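PDB 6CHJ: diacylglycerol O-acyltransferase, which probably transfers an acyl chain from acyl-CoA to a diacylglycerol, giving a triacylglycerol and CoA, and is named a wax ester synthase. Local coordinates for residues C229-K234 / R430-L435; R275-N280 / Q436-Y441; K370-N375 / D406-N411; Y399-D404 / G424-R429. One frame throughout, in Å; residues are numbered along the deposited sequence.

Contact 1 of 4, residues C229-K234 / R430-L435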
loop_
_atom_site.group_PDB
_atom_site.type_symbol
_atom_site.label_atom_id
_atom_site.label_comp_id
_atom_site.label_asym_id
_atom_site.label_seq_id
_atom_site.Cartn_x
_atom_site.Cartn_y
_atom_site.Cartn_z
ATOM N N CYS B 229 20.623 -15.768 -13.747
ATOM C CA CYS B 229 21.106 -14.925 -12.662
ATOM C C CYS B 229 20.021 -14.776 -11.610
ATOM O O CYS B 229 18.825 -14.803 -11.920
ATOM C CB CYS B 229 21.516 -13.542 -13.168
ATOM S SG CYS B 229 22.219 -12.487 -11.892
ATOM N N MET B 230 20.460 -14.597 -10.364
ATOM C CA MET B 230 19.526 -14.435 -9.257
ATOM C C MET B 230 18.661 -13.176 -9.412
ATOM O O MET B 230 17.534 -13.140 -8.909
ATOM C CB MET B 230 20.297 -14.434 -7.931
ATOM C CG MET B 230 20.601 -13.072 -7.379
ATOM S SD MET B 230 21.569 -13.067 -5.835
ATOM C CE MET B 230 20.338 -13.309 -4.562
ATOM N N LEU B 231 19.148 -12.142 -10.115
ATOM C CA LEU B 231 18.292 -10.994 -10.422
ATOM C C LEU B 231 17.105 -11.356 -11.317
ATOM O O LEU B 231 16.182 -10.550 -11.459
ATOM C CB LEU B 231 19.095 -9.884 -11.115
ATOM C CG LEU B 231 20.434 -9.444 -10.505
ATOM C CD1 LEU B 231 21.055 -8.320 -11.304
ATOM C CD2 LEU B 231 20.283 -9.006 -9.066
ATOM N N ASN B 232 17.091 -12.534 -11.932
ATOM C CA ASN B 232 16.164 -12.722 -13.037
ATOM C C ASN B 232 15.201 -13.872 -12.767
ATOM O O ASN B 232 15.175 -14.879 -13.480
ATOM C CB ASN B 232 16.975 -12.899 -14.332
ATOM C CG ASN B 232 17.928 -11.728 -14.575
ATOM O OD1 ASN B 232 19.151 -11.868 -14.471
ATOM N ND2 ASN B 232 17.369 -10.564 -14.878
ATOM N N GLN B 233 14.375 -13.702 -11.749
ATOM C CA GLN B 233 13.431 -14.719 -11.329
ATOM C C GLN B 233 12.132 -14.024 -10.930
ATOM O O GLN B 233 12.060 -12.796 -10.873
ATOM C CB GLN B 233 14.014 -15.555 -10.177
ATOM C CG GLN B 233 14.939 -14.744 -9.266
ATOM C CD GLN B 233 15.594 -15.576 -8.159
ATOM O OE1 GLN B 233 15.027 -16.563 -7.685
ATOM N NE2 GLN B 233 16.799 -15.179 -7.749
ATOM N N LYS B 234 11.096 -14.815 -10.686
ATOM C CA LYS B 234 9.814 -14.269 -10.260
ATOM C C LYS B 234 9.957 -13.569 -8.904
ATOM O O LYS B 234 10.714 -14.002 -8.027
ATOM C CB LYS B 234 8.759 -15.386 -10.181
ATOM C CG LYS B 234 8.266 -15.892 -11.568
ATOM C CD LYS B 234 7.169 -16.965 -11.465
ATOM C CE LYS B 234 6.222 -16.962 -12.695
ATOM N NZ LYS B 234 4.863 -16.354 -12.432
ATOM N N ARG B 430 12.485 -9.756 -1.373
ATOM C CA ARG B 430 12.794 -11.165 -1.122
ATOM C C ARG B 430 13.963 -11.661 -1.968
ATOM O O ARG B 430 14.875 -12.319 -1.453
ATOM C CB ARG B 430 11.588 -12.061 -1.380
ATOM C CG ARG B 430 11.975 -13.532 -1.290
ATOM C CD ARG B 430 10.991 -14.442 -1.978
ATOM N NE ARG B 430 11.055 -14.347 -3.435
ATOM C CZ ARG B 430 10.072 -14.745 -4.248
ATOM N NH1 ARG B 430 8.947 -15.243 -3.730
ATOM N NH2 ARG B 430 10.199 -14.636 -5.576
ATOM N N THR B 431 13.950 -11.389 -3.270
ATOM C CA THR B 431 14.976 -12.027 -4.077
ATOM C C THR B 431 16.325 -11.336 -3.939
ATOM O O THR B 431 17.349 -11.936 -4.282
ATOM C CB THR B 431 14.520 -12.124 -5.549
ATOM O OG1 THR B 431 14.266 -10.824 -6.062
ATOM C CG2 THR B 431 13.210 -12.913 -5.647
ATOM N N LEU B 432 16.362 -10.124 -3.391
ATOM C CA LEU B 432 17.601 -9.361 -3.263
ATOM C C LEU B 432 17.833 -8.977 -1.806
ATOM O O LEU B 432 17.765 -7.794 -1.444
ATOM C CB LEU B 432 17.576 -8.129 -4.163
ATOM C CG LEU B 432 17.719 -8.536 -5.630
ATOM C CD1 LEU B 432 17.624 -7.346 -6.553
ATOM C CD2 LEU B 432 19.038 -9.262 -5.809
ATOM N N PRO B 433 18.145 -9.956 -0.951
ATOM C CA PRO B 433 18.403 -9.651 0.459
ATOM C C PRO B 433 19.580 -8.702 0.633
ATOM O O PRO B 433 20.626 -8.860 0.001
ATOM C CB PRO B 433 18.706 -11.028 1.060
ATOM C CG PRO B 433 19.178 -11.853 -0.101
ATOM C CD PRO B 433 18.319 -11.394 -1.230
ATOM N N SER B 434 19.382 -7.701 1.501
ATOM C CA SER B 434 20.431 -6.779 1.945
ATOM C C SER B 434 20.836 -5.816 0.832
ATOM O O SER B 434 21.991 -5.417 0.725
ATOM C CB SER B 434 21.643 -7.534 2.491
ATOM O OG SER B 434 21.251 -8.352 3.581
ATOM N N LEU B 435 19.854 -5.402 0.037
ATOM C CA LEU B 435 20.117 -4.611 -1.154
ATOM C C LEU B 435 20.780 -3.281 -0.822
ATOM O O LEU B 435 21.467 -2.709 -1.680
ATOM C CB LEU B 435 18.794 -4.395 -1.904
ATOM C CG LEU B 435 18.691 -3.594 -3.202
ATOM C CD1 LEU B 435 17.482 -4.070 -4.004
ATOM C CD2 LEU B 435 18.511 -2.137 -2.890
#
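The guanidinium of Arg430 meets its neighbours at the edge, in its own plane: Lys234 O and Thr431 CG2 both lie there. Arg430 NH2 comes to 2.6 Å from Lys234 O, brought there by a bend of the chain at chi3 (72°). The Gln233 amide also uses its edge. Its NE2 gives a very short, nearly straight hydrogen bond of 2.5 Å to Met230 O, on a lone pair and in the plane of both groups. This bond fixes the amide against the type I turn Cys229-Asn232.

The rest is mostly carbon packing, against both side chains and backbone carbonyl oxygens. Thr431 points toward the other loop, and its CG2 lies 3.6 Å from Lys234 O. Leu231 and Leu432 cross at about a right angle, CD2 against CD2 at 3.5 Å. Met230 bends at chi3 (-83°), and its CE stops 3.3 Å from Thr431 O and 4.3 Å from Pro433 CD. Helix 262-280 backs the cluster, with Leu274 on Leu231 and Tyr277 on Leu432. Arg430 also packs on Arg112 of the second subunit.

Two loops meet here, one before strand 239-247 and one after strand 420-428. These strands are neighbours in one sheet. Leucine and methionine packing carries the inner part, while the cationic Arg430, edge-on to Lys234 O, probably adds electrostatic attraction on the more exposed side.

Contact 2 of 4, residues R275-N280 / Q436-Y441; sequences RTYLMN and QRMLDY
Two helices, 262-280 and 437-453, pack across each other here, with a Met-aromatic contact between them. Their short segments run 126° apart, with axes 9.5 Å from each other. Thr276 comes first. Its CG2, anti to the backbone N, sits over the centre of one face of the Tyr441 ring, a CH-pi contact of 3.8 Å to the centroid. Arg437 O lies over the opposite face, nearer the rim. Thr276 OG1 hydrogen-bonds to Ala272 O, and a water links it to Tyr441 O. Tyr277 follows, its CG anti to the backbone N (chi1 179°). Met438 crosses it at about a right angle, CG 3.8 Å from Tyr277 CD1, while SD stands obliquely 4.9 Å from the ring centroid. The Tyr277 hydroxyl hydrogen-bonds to Pro433 O. Met438 also touches Leu410 and Met412, so this helix lies against strand 410-417. Asn280, at the helix end, lies near the Tyr441 hydroxyl. Its ND2 donates to Thr276 O at 2.8 Å, from above the carbonyl plane, and that oxygen also accepts from Asn280 N.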
loop_
_atom_site.group_PDB
_atom_site.type_symbol
_atom_site.label_atom_id
_atom_site.label_comp_id
_atom_site.label_asym_id
_atom_site.label_seq_id
_atom_site.Cartn_x
_atom_site.Cartn_y
_atom_site.Cartn_z
ATOM N N ARG B 275 28.860 -6.910 -9.135
ATOM C CA ARG B 275 29.818 -7.993 -8.981
ATOM C C ARG B 275 29.999 -8.340 -7.510
ATOM O O ARG B 275 29.856 -9.503 -7.114
ATOM C CB ARG B 275 31.148 -7.591 -9.634
ATOM C CG ARG B 275 32.242 -8.632 -9.528
ATOM C CD ARG B 275 33.540 -8.130 -10.142
ATOM N NE ARG B 275 34.678 -8.797 -9.529
ATOM C CZ ARG B 275 35.083 -10.028 -9.828
ATOM N NH1 ARG B 275 34.473 -10.720 -10.778
ATOM N NH2 ARG B 275 36.120 -10.562 -9.186
ATOM N N THR B 276 30.288 -7.337 -6.680
ATOM C CA THR B 276 30.456 -7.592 -5.255
ATOM C C THR B 276 29.203 -8.214 -4.656
ATOM O O THR B 276 29.288 -9.169 -3.868
ATOM C CB THR B 276 30.799 -6.296 -4.517
ATOM O OG1 THR B 276 31.760 -5.544 -5.268
ATOM C CG2 THR B 276 31.381 -6.607 -3.130
ATOM N N TYR B 277 28.023 -7.691 -5.029
ATOM C CA TYR B 277 26.787 -8.194 -4.438
ATOM C C TYR B 277 26.575 -9.672 -4.763
ATOM O O TYR B 277 26.199 -10.461 -3.885
ATOM C CB TYR B 277 25.591 -7.355 -4.893
ATOM C CG TYR B 277 24.304 -7.880 -4.310
ATOM C CD1 TYR B 277 23.836 -7.414 -3.082
ATOM C CD2 TYR B 277 23.580 -8.877 -4.954
ATOM C CE1 TYR B 277 22.665 -7.906 -2.522
ATOM C CE2 TYR B 277 22.410 -9.385 -4.395
ATOM C CZ TYR B 277 21.960 -8.893 -3.185
ATOM O OH TYR B 277 20.812 -9.392 -2.633
ATOM N N LEU B 278 26.817 -10.075 -6.016
ATOM C CA LEU B 278 26.537 -11.455 -6.394
ATOM C C LEU B 278 27.603 -12.414 -5.885
ATOM O O LEU B 278 27.299 -13.570 -5.563
ATOM C CB LEU B 278 26.400 -11.563 -7.913
ATOM C CG LEU B 278 25.141 -10.896 -8.467
ATOM C CD1 LEU B 278 25.258 -10.648 -9.970
ATOM C CD2 LEU B 278 23.935 -11.743 -8.150
ATOM N N MET B 279 28.853 -11.971 -5.802
ATOM C CA MET B 279 29.849 -12.794 -5.130
ATOM C C MET B 279 29.450 -13.017 -3.684
ATOM O O MET B 279 29.340 -14.163 -3.226
ATOM C CB MET B 279 31.225 -12.146 -5.222
ATOM C CG MET B 279 31.783 -12.158 -6.630
ATOM S SD MET B 279 33.478 -11.585 -6.665
ATOM C CE MET B 279 33.272 -9.834 -6.331
ATOM N N ASN B 280 29.155 -11.920 -2.969
ATOM C CA ASN B 280 28.730 -12.022 -1.582
ATOM C C ASN B 280 27.558 -12.982 -1.405
ATOM O O ASN B 280 27.439 -13.610 -0.349
ATOM C CB ASN B 280 28.387 -10.635 -1.054
ATOM C CG ASN B 280 29.598 -9.913 -0.474
ATOM O OD1 ASN B 280 29.794 -9.897 0.737
ATOM N ND2 ASN B 280 30.403 -9.305 -1.334
ATOM N N GLN B 436 20.582 -2.767 0.402
ATOM C CA GLN B 436 21.200 -1.497 0.777
ATOM C C GLN B 436 22.723 -1.597 0.748
ATOM O O GLN B 436 23.412 -0.585 0.571
ATOM C CB GLN B 436 20.712 -1.045 2.167
ATOM C CG GLN B 436 19.853 0.250 2.137
ATOM C CD GLN B 436 19.447 0.795 3.540
ATOM O OE1 GLN B 436 18.515 0.283 4.175
ATOM N NE2 GLN B 436 20.137 1.851 4.003
ATOM N N ARG B 437 23.267 -2.802 0.902
ATOM C CA ARG B 437 24.715 -2.935 0.901
ATOM C C ARG B 437 25.315 -2.563 -0.446
ATOM O O ARG B 437 26.510 -2.245 -0.515
ATOM C CB ARG B 437 25.105 -4.354 1.294
ATOM C CG ARG B 437 25.670 -4.440 2.681
ATOM C CD ARG B 437 25.810 -5.866 3.120
ATOM N NE ARG B 437 24.875 -6.156 4.200
ATOM C CZ ARG B 437 24.581 -7.377 4.636
ATOM N NH1 ARG B 437 25.153 -8.444 4.080
ATOM N NH2 ARG B 437 23.709 -7.526 5.634
ATOM N N MET B 438 24.507 -2.558 -1.513
ATOM C CA MET B 438 25.012 -2.153 -2.820
ATOM C C MET B 438 25.451 -0.695 -2.855
ATOM O O MET B 438 26.217 -0.322 -3.753
ATOM C CB MET B 438 23.960 -2.412 -3.901
ATOM C CG MET B 438 24.002 -3.840 -4.406
ATOM S SD MET B 438 23.188 -3.999 -5.986
ATOM C CE MET B 438 24.392 -3.190 -7.011
ATOM N N LEU B 439 24.974 0.134 -1.924
ATOM C CA LEU B 439 25.488 1.497 -1.793
ATOM C C LEU B 439 26.966 1.493 -1.410
ATOM O O LEU B 439 27.765 2.252 -1.965
ATOM C CB LEU B 439 24.676 2.268 -0.750
ATOM C CG LEU B 439 23.201 2.480 -1.067
ATOM C CD1 LEU B 439 22.552 3.411 -0.036
ATOM C CD2 LEU B 439 23.068 3.023 -2.491
ATOM N N ASP B 440 27.343 0.654 -0.446
ATOM C CA ASP B 440 28.752 0.533 -0.104
ATOM C C ASP B 440 29.528 -0.116 -1.236
ATOM O O ASP B 440 30.688 0.235 -1.464
ATOM C CB ASP B 440 28.926 -0.282 1.176
ATOM C CG ASP B 440 28.040 0.200 2.297
ATOM O OD1 ASP B 440 28.151 1.386 2.683
ATOM O OD2 ASP B 440 27.222 -0.610 2.784
ATOM N N TYR B 441 28.889 -1.026 -1.980
ATOM C CA TYR B 441 29.576 -1.690 -3.084
ATOM C C TYR B 441 29.796 -0.735 -4.250
ATOM O O TYR B 441 30.828 -0.810 -4.931
ATOM C CB TYR B 441 28.797 -2.926 -3.531
ATOM C CG TYR B 441 28.577 -3.963 -2.441
ATOM C CD1 TYR B 441 29.341 -3.954 -1.273
ATOM C CD2 TYR B 441 27.609 -4.962 -2.588
ATOM C CE1 TYR B 441 29.149 -4.900 -0.282
ATOM C CE2 TYR B 441 27.410 -5.916 -1.597
ATOM C CZ TYR B 441 28.185 -5.872 -0.440
ATOM O OH TYR B 441 27.993 -6.802 0.555
HETATM O O HOH W 1 32.041 -3.066 -5.283
#

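Contact 3 of 4, residues K370-N375 / D406-N411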
loop_
_atom_site.group_PDB
_atom_site.type_symbol
_atom_site.label_atom_id
_atom_site.label_comp_id
_atom_site.label_asym_id
_atom_site.label_seq_id
_atom_site.Cartn_x
_atom_site.Cartn_y
_atom_site.Cartn_z
ATOM N N LYS B 370 16.808 -18.580 -22.184
ATOM C CA LYS B 370 17.877 -18.227 -23.101
ATOM C C LYS B 370 17.646 -16.873 -23.767
ATOM O O LYS B 370 18.592 -16.303 -24.320
ATOM C CB LYS B 370 18.025 -19.311 -24.168
ATOM C CG LYS B 370 18.891 -20.504 -23.765
ATOM C CD LYS B 370 18.826 -21.615 -24.846
ATOM C CE LYS B 370 20.214 -22.087 -25.273
ATOM N NZ LYS B 370 20.273 -22.602 -26.688
ATOM N N TRP B 371 16.422 -16.349 -23.743
ATOM C CA TRP B 371 16.112 -15.066 -24.371
ATOM C C TRP B 371 16.169 -13.892 -23.387
ATOM O O TRP B 371 15.787 -12.780 -23.762
ATOM C CB TRP B 371 14.724 -15.111 -25.061
ATOM C CG TRP B 371 14.678 -15.957 -26.344
ATOM C CD1 TRP B 371 15.753 -16.469 -27.025
ATOM C CD2 TRP B 371 13.505 -16.390 -27.074
ATOM N NE1 TRP B 371 15.325 -17.190 -28.109
ATOM C CE2 TRP B 371 13.956 -17.163 -28.168
ATOM C CE3 TRP B 371 12.128 -16.204 -26.906
ATOM C CZ2 TRP B 371 13.078 -17.744 -29.094
ATOM C CZ3 TRP B 371 11.255 -16.789 -27.835
ATOM C CH2 TRP B 371 11.739 -17.543 -28.911
ATOM N N GLN B 372 16.639 -14.113 -22.148
ATOM C CA GLN B 372 16.626 -13.057 -21.134
ATOM C C GLN B 372 17.233 -11.752 -21.659
ATOM O O GLN B 372 16.683 -10.672 -21.418
ATOM C CB GLN B 372 17.356 -13.531 -19.870
ATOM C CG GLN B 372 17.593 -12.441 -18.811
ATOM C CD GLN B 372 16.353 -12.123 -17.995
ATOM O OE1 GLN B 372 15.663 -13.026 -17.516
ATOM N NE2 GLN B 372 16.054 -10.830 -17.846
ATOM N N THR B 373 18.371 -11.839 -22.367
ATOM C CA THR B 373 18.974 -10.744 -23.137
ATOM C C THR B 373 19.590 -9.638 -22.273
ATOM O O THR B 373 20.568 -8.996 -22.674
ATOM C CB THR B 373 17.937 -10.138 -24.098
ATOM O OG1 THR B 373 17.263 -11.185 -24.806
ATOM C CG2 THR B 373 18.593 -9.195 -25.094
ATOM N N PHE B 374 19.017 -9.360 -21.110
ATOM C CA PHE B 374 19.689 -8.444 -20.210
ATOM C C PHE B 374 19.283 -8.781 -18.790
ATOM O O PHE B 374 18.176 -9.257 -18.537
ATOM C CB PHE B 374 19.414 -6.963 -20.544
ATOM C CG PHE B 374 17.956 -6.588 -20.579
ATOM C CD1 PHE B 374 17.319 -6.137 -19.431
ATOM C CD2 PHE B 374 17.236 -6.636 -21.775
ATOM C CE1 PHE B 374 15.971 -5.769 -19.460
ATOM C CE2 PHE B 374 15.890 -6.266 -21.818
ATOM C CZ PHE B 374 15.254 -5.831 -20.655
ATOM N N ASN B 375 20.208 -8.551 -17.868
ATOM C CA ASN B 375 19.965 -8.927 -16.489
ATOM C C ASN B 375 19.428 -7.780 -15.657
ATOM O O ASN B 375 18.825 -8.037 -14.611
ATOM C CB ASN B 375 21.249 -9.473 -15.867
ATOM C CG ASN B 375 21.849 -10.621 -16.680
ATOM O OD1 ASN B 375 22.628 -10.395 -17.607
ATOM N ND2 ASN B 375 21.490 -11.848 -16.328
ATOM N N ASP B 406 8.711 -9.192 -12.605
ATOM C CA ASP B 406 9.076 -10.599 -12.735
ATOM C C ASP B 406 10.246 -10.731 -13.704
ATOM O O ASP B 406 10.174 -10.252 -14.839
ATOM C CB ASP B 406 7.891 -11.417 -13.273
ATOM C CG ASP B 406 6.945 -11.929 -12.184
ATOM O OD1 ASP B 406 7.254 -11.859 -10.975
ATOM O OD2 ASP B 406 5.867 -12.423 -12.560
ATOM N N ARG B 407 11.324 -11.373 -13.247
ATOM C CA ARG B 407 12.569 -11.620 -13.984
ATOM C C ARG B 407 13.389 -10.353 -14.243
ATOM O O ARG B 407 14.377 -10.409 -14.996
ATOM C CB ARG B 407 12.326 -12.388 -15.302
ATOM C CG ARG B 407 12.019 -13.889 -15.067
ATOM C CD ARG B 407 11.201 -14.563 -16.198
ATOM N NE ARG B 407 9.862 -14.000 -16.449
ATOM C CZ ARG B 407 8.725 -14.431 -15.896
ATOM N NH1 ARG B 407 7.577 -13.870 -16.231
ATOM N NH2 ARG B 407 8.733 -15.420 -15.016
ATOM N N LEU B 408 13.025 -9.204 -13.619
ATOM C CA LEU B 408 13.913 -8.038 -13.449
ATOM C C LEU B 408 13.762 -7.554 -11.996
ATOM O O LEU B 408 13.178 -6.509 -11.715
ATOM C CB LEU B 408 13.602 -6.910 -14.441
ATOM C CG LEU B 408 13.888 -7.206 -15.911
ATOM C CD1 LEU B 408 13.192 -6.202 -16.851
ATOM C CD2 LEU B 408 15.404 -7.237 -16.146
ATOM N N ALA B 409 14.330 -8.313 -11.051
ATOM C CA ALA B 409 14.169 -7.972 -9.639
ATOM C C ALA B 409 14.752 -6.602 -9.304
ATOM O O ALA B 409 14.254 -5.935 -8.388
ATOM C CB ALA B 409 14.803 -9.046 -8.759
ATOM N N LEU B 410 15.768 -6.147 -10.052
ATOM C CA LEU B 410 16.527 -4.950 -9.712
ATOM C C LEU B 410 16.462 -3.942 -10.848
ATOM O O LEU B 410 16.655 -4.296 -12.016
ATOM C CB LEU B 410 17.987 -5.294 -9.408
ATOM C CG LEU B 410 18.961 -4.174 -8.998
ATOM C CD1 LEU B 410 18.573 -3.455 -7.698
ATOM C CD2 LEU B 410 20.362 -4.730 -8.855
ATOM N N ASN B 411 16.184 -2.690 -10.508
ATOM C CA ASN B 411 16.197 -1.610 -11.480
ATOM C C ASN B 411 17.067 -0.488 -10.929
ATOM O O ASN B 411 16.782 0.057 -9.853
ATOM C CB ASN B 411 14.782 -1.121 -11.780
ATOM C CG ASN B 411 14.739 -0.204 -12.974
ATOM O OD1 ASN B 411 15.439 0.802 -13.013
ATOM N ND2 ASN B 411 13.944 -0.559 -13.973
HETATM O O HOH W 2 17.212 -6.907 -12.458
#
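Two loops lead into strands 376-380 and 410-417, parallel neighbours in a mixed beta-sheet. The contact lies at the start of this parallel pair. Its tight part centres on Leu408. CD2 of Leu408 is 3.7 Å from Phe374 CE1, and the two side chains cross at about a right angle. The Phe374 ring also stacks edge-to-face on Phe292. Gln372 closes the other flank, bent at chi2 (78°). Its NE2 donates to Phe374 O at 2.7 Å, nearly along the C=O axis, and that bond holds the amide. The bond from Gln372 NE2 to Arg407 O is weak, 3.3 Å with an angle of 141°. Arg407 O also accepts from Asn232 ND2, and the Arg407 guanidinium turns away to Leu363 O.

Toward the strands the packing is looser, although the residues that touch are buried. There a single water joins Asn375 and Leu410: it donates to Asn375 O at 2.9 Å and accepts from Leu410 N at 2.9 Å.

Contact 4 of 4, residues Y399-D404 / G424-R429; sequences YPVSID and GLIGCR
Ile426 and Asp404 bury the most surface in this contact; Ile426 does so by carbon packing. Its CG1 is anti to the backbone N (chi1 -172°), which sends CD1 to within 3.7 Å of Val401 CG1. The two side chains cross at about a right angle. His104, on helix 93-105, touches both. Ile426 CG2 takes the crowded position between N and C and lies on the backbone of Ser402, 3.5 Å from Ser402 O.

Backbone packing comes next. Gly424 CA is 3.6 Å from Pro400 O, which occupies the side where a side chain would begin. The segments run only 22° apart but share no hydrogen bond. Strand 393-401 belongs to one six-stranded sheet and strand 420-428 to the other, so the contact joins the two sheets.

The polar contacts all involve Asp404. Its OD1 stands 2.8 Å from Ile426 O, two acceptors in close approach, with no hydrogen bond assigned. The same OD1 is 2.8 Å from Ala409 O. OD2 lies 3.0 Å from Gly427 CA, and its approaches to Gly427 N and Cys428 N are too poorly angled to bond. Arg239 NE makes a long, weak ion pair with OD2.

Asp404 is buried, and carbonyl oxygens crowd its OD1. Such surroundings would probably raise its pKa, and a protonated acid, bonded to one of these carbonyls, would be consistent with the short distances.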
loop_
_atom_site.group_PDB
_atom_site.type_symbol
_atom_site.label_atom_id
_atom_site.label_comp_id
_atom_site.label_asym_id
_atom_site.label_seq_id
_atom_site.Cartn_x
_atom_site.Cartn_y
_atom_site.Cartn_z
ATOM N N TYR B 399 16.179 11.471 -6.030
ATOM C CA TYR B 399 16.469 10.058 -6.273
ATOM C C TYR B 399 15.265 9.402 -6.933
ATOM O O TYR B 399 14.185 9.316 -6.309
ATOM C CB TYR B 399 16.820 9.336 -4.972
ATOM C CG TYR B 399 17.877 10.051 -4.164
ATOM C CD1 TYR B 399 19.237 9.839 -4.416
ATOM C CD2 TYR B 399 17.525 10.963 -3.173
ATOM C CE1 TYR B 399 20.229 10.505 -3.677
ATOM C CE2 TYR B 399 18.496 11.635 -2.434
ATOM C CZ TYR B 399 19.848 11.399 -2.696
ATOM O OH TYR B 399 20.801 12.069 -1.969
ATOM N N PRO B 400 15.393 8.913 -8.158
ATOM C CA PRO B 400 14.267 8.244 -8.798
ATOM C C PRO B 400 13.997 6.887 -8.155
ATOM O O PRO B 400 14.889 6.254 -7.584
ATOM C CB PRO B 400 14.734 8.100 -10.250
ATOM C CG PRO B 400 16.213 7.955 -10.121
ATOM C CD PRO B 400 16.606 8.872 -8.991
ATOM N N VAL B 401 12.735 6.458 -8.247
ATOM C CA VAL B 401 12.267 5.178 -7.718
ATOM C C VAL B 401 11.562 4.496 -8.868
ATOM O O VAL B 401 10.519 4.972 -9.328
ATOM C CB VAL B 401 11.319 5.333 -6.518
ATOM C CG1 VAL B 401 11.195 4.002 -5.791
ATOM C CG2 VAL B 401 11.803 6.442 -5.576
ATOM N N SER B 402 12.127 3.403 -9.358
ATOM C CA SER B 402 11.625 2.901 -10.624
ATOM C C SER B 402 10.800 1.615 -10.420
ATOM O O SER B 402 10.282 1.363 -9.323
ATOM C CB SER B 402 12.812 2.731 -11.570
ATOM O OG SER B 402 12.389 2.964 -12.896
ATOM N N ILE B 403 10.690 0.803 -11.474
ATOM C CA ILE B 403 9.792 -0.349 -11.516
ATOM C C ILE B 403 10.624 -1.625 -11.625
ATOM O O ILE B 403 11.429 -1.768 -12.553
ATOM C CB ILE B 403 8.820 -0.252 -12.706
ATOM C CG1 ILE B 403 7.903 0.971 -12.609
ATOM C CG2 ILE B 403 8.019 -1.536 -12.871
ATOM C CD1 ILE B 403 7.322 1.362 -13.983
ATOM N N ASP B 404 10.412 -2.552 -10.696
ATOM C CA ASP B 404 10.772 -3.956 -10.828
ATOM C C ASP B 404 9.661 -4.759 -11.521
ATOM O O ASP B 404 8.470 -4.414 -11.473
ATOM C CB ASP B 404 11.033 -4.589 -9.471
ATOM C CG ASP B 404 12.149 -3.934 -8.731
ATOM O OD1 ASP B 404 13.164 -3.566 -9.370
ATOM O OD2 ASP B 404 12.021 -3.813 -7.497
ATOM N N GLY B 424 19.458 5.656 -7.668
ATOM C CA GLY B 424 18.279 5.023 -7.109
ATOM C C GLY B 424 18.182 3.550 -7.469
ATOM O O GLY B 424 17.946 3.207 -8.632
ATOM N N LEU B 425 18.357 2.675 -6.478
ATOM C CA LEU B 425 18.257 1.232 -6.638
ATOM C C LEU B 425 16.958 0.759 -5.987
ATOM O O LEU B 425 16.785 0.903 -4.771
ATOM C CB LEU B 425 19.455 0.530 -5.999
ATOM C CG LEU B 425 20.849 1.121 -6.285
ATOM C CD1 LEU B 425 21.941 0.212 -5.779
ATOM C CD2 LEU B 425 21.057 1.394 -7.753
ATOM N N ILE B 426 16.050 0.195 -6.789
ATOM C CA ILE B 426 14.792 -0.369 -6.296
ATOM C C ILE B 426 14.770 -1.858 -6.630
ATOM O O ILE B 426 15.084 -2.255 -7.758
ATOM C CB ILE B 426 13.564 0.356 -6.880
ATOM C CG1 ILE B 426 12.282 -0.128 -6.204
ATOM C CG2 ILE B 426 13.501 0.224 -8.399
ATOM C CD1 ILE B 426 12.007 0.544 -4.893
ATOM N N GLY B 427 14.432 -2.682 -5.645
ATOM C CA GLY B 427 14.526 -4.116 -5.838
ATOM C C GLY B 427 13.472 -4.871 -5.056
ATOM O O GLY B 427 12.911 -4.367 -4.060
ATOM N N CYS B 428 13.195 -6.091 -5.531
ATOM C CA CYS B 428 12.313 -6.982 -4.790
ATOM C C CYS B 428 12.996 -7.364 -3.479
ATOM O O CYS B 428 14.113 -7.887 -3.487
ATOM C CB CYS B 428 11.975 -8.224 -5.610
ATOM S SG CYS B 428 11.342 -9.578 -4.590
ATOM N N ARG B 429 12.340 -7.075 -2.352
ATOM C CA ARG B 429 12.940 -7.341 -1.043
ATOM C C ARG B 429 13.289 -8.818 -0.840
ATOM O O ARG B 429 14.286 -9.124 -0.187
ATOM C CB ARG B 429 11.997 -6.883 0.069
ATOM C CG ARG B 429 12.555 -7.135 1.463
ATOM C CD ARG B 429 11.669 -6.587 2.576
ATOM N NE ARG B 429 12.381 -6.612 3.853
ATOM C CZ ARG B 429 13.083 -5.593 4.350
ATOM N NH1 ARG B 429 13.174 -4.433 3.696
ATOM N NH2 ARG B 429 13.699 -5.737 5.514
#

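In the fold
From the N terminus, residues 229-234 open contact 1 and residues 275-280 open contact 2. These close at 430-435 and 436-441, so contacts 1 and 2 cross. Contacts 3 and 4 lie wholly within both of these long loops. They also cross: 370-375 comes first, then 399-404, then their partners 406-411 and 424-429. Contact 4 ties the sheet that holds strands 22-30 and 393-401 to the sheet that holds 410-417 and 420-428. Contact 3 joins the entries of two parallel strands in the second sheet. Contacts 3 and 4 meet through strands 410-417 and 420-428. Segments 424-429, 430-435 and 436-441 are consecutive, so strand 420-428, its following loop and helix 437-453 each receive a contact in turn.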